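Local atomic coordinates of bifunctional enzyme IspD/IspF (Campylobacter jejuni, PDB entry 1W55), a protein that catalyses two steps of isoprenoid precursor synthesis, transferring a cytidylyl group from CTP to methylerythritol phosphate and later cyclising the phosphorylated product with release of CMP. Residues T121-V126 / I180-G185. Residues are numbered along the deposited sequence; the frame is centred on the assembly and turned at random.
Sequences TPALKV and IWFVEG
Thr121 and Phe182 sit side by side on paired parallel strands, their side chains on the same face of the sheet and pointing the same way. Four backbone hydrogen bonds form the ladder: Thr121 N to Trp181 O, Val183 N to Thr121 O, Ala123 N to Val183 O, and Gly185 N to Ala123 O. The last two are less straight: Ala123 N to Val183 O is the more bent (133°), and Gly185 N, just after strand 180-184, approaches from well above the carbonyl plane. Pro122 lacks an N-H, but its nitrogen faces away from this partner; its CA instead lies 3.1 Å from Val183 O in a CA-H...O contact.

Followed outward from CB, Thr121 branches into two arms, a shape suited to an extended strand. OG1, anti to the backbone N (chi1 -179°), turns from the partner strand and is hydrogen-bonded to Gln149. CG2 joins the apolar cluster, 3.7 Å from Phe182 CD2 and 3.8 Å from Ile180 CG2. That Ile180 methyl lies over one face of the Phe182 ring, near its rim. The small Ala123 approaches the ring obliquely, its CB 4.0 Å from Phe182 CD2. Farther along, Leu124 CD2 packs 3.5 Å from Gly185 C; a CB on Gly185 would stand 3.2 Å from Leu124 CG, so glycine lets the leucine lie against the backbone. A water accepts from Lys125 N and donates to Glu184 OE1, linking that backbone to the glutamate, while Lys125 makes a cation-pi contact with Phe194 of a second subunit.

On the other face, Pro122 and Val183 pack against helix 104-111. Helix 169-174 lies against Ile180 on the Thr121 and Phe182 side. Strand 119-124 pairs antiparallel with 142-145 and 149-152, joining strand 180-184 to the mixed sheet of the cytidylyltransferase domain.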
ATOM      1  N   THR A 121       2.552  36.401  -7.527  1.00 39.63           N
ATOM      2  CA  THR A 121       2.148  35.285  -8.369  1.00 39.69           C
ATOM      3  C   THR A 121       3.209  34.185  -8.389  1.00 40.30           C
ATOM      4  O   THR A 121       4.410  34.472  -8.340  1.00 40.63           O
ATOM      5  CB  THR A 121       1.845  35.785  -9.822  1.00 40.26           C
ATOM      6  OG1 THR A 121       1.427  34.683 -10.642  1.00 41.65           O
ATOM      7  CG2 THR A 121       3.101  36.250 -10.516  1.00 36.66           C
ATOM      8  N   PRO A 122       2.767  32.932  -8.452  1.00 39.08           N
ATOM      9  CA  PRO A 122       3.674  31.815  -8.706  1.00 38.56           C
ATOM     10  C   PRO A 122       4.057  31.734 -10.178  1.00 37.89           C
ATOM     11  O   PRO A 122       3.313  32.170 -11.056  1.00 39.24           O
ATOM     12  CB  PRO A 122       2.861  30.576  -8.288  1.00 38.00           C
ATOM     13  CG  PRO A 122       1.560  31.076  -7.762  1.00 39.10           C
ATOM     14  CD  PRO A 122       1.379  32.479  -8.265  1.00 40.91           C
ATOM     15  N   ALA A 123       5.235  31.181 -10.429  1.00 37.48           N
ATOM     16  CA  ALA A 123       5.782  31.061 -11.767  1.00 37.55           C
ATOM     17  C   ALA A 123       6.758  29.898 -11.786  1.00 38.21           C
ATOM     18  O   ALA A 123       7.357  29.556 -10.761  1.00 39.47           O
ATOM     19  CB  ALA A 123       6.479  32.345 -12.184  1.00 35.11           C
ATOM     20  N   LEU A 124       6.917  29.312 -12.962  1.00 38.80           N
ATOM     21  CA  LEU A 124       7.840  28.219 -13.182  1.00 40.21           C
ATOM     22  C   LEU A 124       8.712  28.552 -14.377  1.00 40.30           C
ATOM     23  O   LEU A 124       8.258  29.179 -15.328  1.00 39.94           O
ATOM     24  CB  LEU A 124       7.078  26.921 -13.457  1.00 39.38           C
ATOM     25  CG  LEU A 124       6.186  26.381 -12.341  1.00 42.61           C
ATOM     26  CD1 LEU A 124       5.335  25.240 -12.878  1.00 47.25           C
ATOM     27  CD2 LEU A 124       7.012  25.940 -11.132  1.00 41.64           C
ATOM     28  N   LYS A 125       9.967  28.124 -14.309  1.00 41.02           N
ATOM     29  CA  LYS A 125      10.894  28.230 -15.424  1.00 41.92           C
ATOM     30  C   LYS A 125      10.717  27.005 -16.310  1.00 41.11           C
ATOM     31  O   LYS A 125      10.079  26.028 -15.909  1.00 41.14           O
ATOM     32  CB  LYS A 125      12.336  28.294 -14.909  1.00 42.76           C
ATOM     33  CG  LYS A 125      12.650  29.479 -13.984  1.00 48.00           C
ATOM     34  CD  LYS A 125      14.132  29.474 -13.566  1.00 56.70           C
ATOM     35  CE  LYS A 125      14.293  29.574 -12.045  1.00 66.18           C
ATOM     36  NZ  LYS A 125      14.309  28.240 -11.347  1.00 68.88           N
ATOM     37  N   VAL A 126      11.315  27.054 -17.497  1.00 40.98           N
ATOM     38  CA  VAL A 126      11.223  25.988 -18.483  1.00 40.83           C
ATOM     39  C   VAL A 126      12.625  25.609 -18.982  1.00 41.28           C
ATOM     40  O   VAL A 126      13.405  26.482 -19.372  1.00 41.15           O
ATOM     41  CB  VAL A 126      10.341  26.426 -19.690  1.00 41.02           C
ATOM     42  CG1 VAL A 126      10.301  25.348 -20.763  1.00 40.51           C
ATOM     43  CG2 VAL A 126       8.928  26.769 -19.230  1.00 38.96           C
ATOM     44  N   ILE A 180       5.335  43.405 -10.033  1.00 48.64           N
ATOM     45  CA  ILE A 180       5.033  42.001  -9.798  1.00 47.49           C
ATOM     46  C   ILE A 180       6.144  41.326  -9.001  1.00 47.95           C
ATOM     47  O   ILE A 180       7.322  41.507  -9.299  1.00 48.37           O
ATOM     48  CB  ILE A 180       4.852  41.254 -11.150  1.00 47.60           C
ATOM     49  CG1 ILE A 180       4.056  42.103 -12.162  1.00 44.81           C
ATOM     50  CG2 ILE A 180       4.227  39.845 -10.926  1.00 45.45           C
ATOM     51  CD1 ILE A 180       2.630  42.399 -11.761  1.00 39.12           C
ATOM     52  N   TRP A 181       5.762  40.550  -7.994  1.00 47.51           N
ATOM     53  CA  TRP A 181       6.692  39.671  -7.298  1.00 47.57           C
ATOM     54  C   TRP A 181       6.424  38.214  -7.722  1.00 47.13           C
ATOM     55  O   TRP A 181       5.300  37.710  -7.584  1.00 45.90           O
ATOM     56  CB  TRP A 181       6.577  39.837  -5.774  1.00 47.30           C
ATOM     57  CG  TRP A 181       7.660  39.115  -5.018  1.00 53.25           C
ATOM     58  CD1 TRP A 181       7.553  37.906  -4.391  1.00 57.26           C
ATOM     59  CD2 TRP A 181       9.015  39.540  -4.835  1.00 58.64           C
ATOM     60  NE1 TRP A 181       8.754  37.555  -3.822  1.00 60.47           N
ATOM     61  CE2 TRP A 181       9.672  38.540  -4.078  1.00 62.45           C
ATOM     62  CE3 TRP A 181       9.747  40.672  -5.228  1.00 63.09           C
ATOM     63  CZ2 TRP A 181      11.024  38.636  -3.706  1.00 63.04           C
ATOM     64  CZ3 TRP A 181      11.094  40.769  -4.858  1.00 64.70           C
ATOM     65  CH2 TRP A 181      11.715  39.754  -4.105  1.00 63.41           C
ATOM     66  N   PHE A 182       7.452  37.563  -8.263  1.00 45.62           N
ATOM     67  CA  PHE A 182       7.349  36.175  -8.697  1.00 46.04           C
ATOM     68  C   PHE A 182       7.826  35.209  -7.613  1.00 47.37           C
ATOM     69  O   PHE A 182       8.913  35.359  -7.056  1.00 47.82           O
ATOM     70  CB  PHE A 182       8.115  35.945 -10.002  1.00 44.99           C
ATOM     71  CG  PHE A 182       7.607  36.771 -11.152  1.00 46.46           C
ATOM     72  CD1 PHE A 182       8.218  37.985 -11.479  1.00 43.37           C
ATOM     73  CD2 PHE A 182       6.504  36.350 -11.899  1.00 45.07           C
ATOM     74  CE1 PHE A 182       7.745  38.766 -12.536  1.00 43.55           C
ATOM     75  CE2 PHE A 182       6.026  37.125 -12.956  1.00 44.77           C
ATOM     76  CZ  PHE A 182       6.656  38.339 -13.276  1.00 42.83           C
ATOM     77  N   VAL A 183       6.992  34.220  -7.323  1.00 47.09           N
ATOM     78  CA  VAL A 183       7.276  33.221  -6.303  1.00 47.80           C
ATOM     79  C   VAL A 183       7.349  31.888  -7.043  1.00 47.16           C
ATOM     80  O   VAL A 183       6.655  31.714  -8.043  1.00 48.15           O
ATOM     81  CB  VAL A 183       6.149  33.262  -5.224  1.00 48.55           C
ATOM     82  CG1 VAL A 183       5.604  31.886  -4.884  1.00 47.99           C
ATOM     83  CG2 VAL A 183       6.612  34.004  -3.992  1.00 46.53           C
ATOM     84  N   GLU A 184       8.196  30.963  -6.600  1.00 45.57           N
ATOM     85  CA  GLU A 184       8.285  29.660  -7.278  1.00 44.47           C
ATOM     86  C   GLU A 184       6.934  28.927  -7.230  1.00 43.67           C
ATOM     87  O   GLU A 184       6.283  28.884  -6.183  1.00 42.81           O
ATOM     88  CB  GLU A 184       9.422  28.803  -6.688  1.00 44.78           C
ATOM     89  CG  GLU A 184       9.397  27.316  -7.055  1.00 46.26           C
ATOM     90  CD  GLU A 184       9.993  26.990  -8.426  1.00 51.93           C
ATOM     91  OE1 GLU A 184      10.357  27.906  -9.198  1.00 51.66           O
ATOM     92  OE2 GLU A 184      10.108  25.788  -8.739  1.00 57.02           O
ATOM     93  N   GLY A 185       6.509  28.385  -8.372  1.00 42.92           N
ATOM     94  CA  GLY A 185       5.249  27.661  -8.460  1.00 43.82           C
ATOM     95  C   GLY A 185       5.362  26.193  -8.070  1.00 44.54           C
ATOM     96  O   GLY A 185       6.332  25.789  -7.428  1.00 45.47           O
TER
HETATM   97  O   HOH W   1      10.687  26.500 -11.975  1.00 42.81           O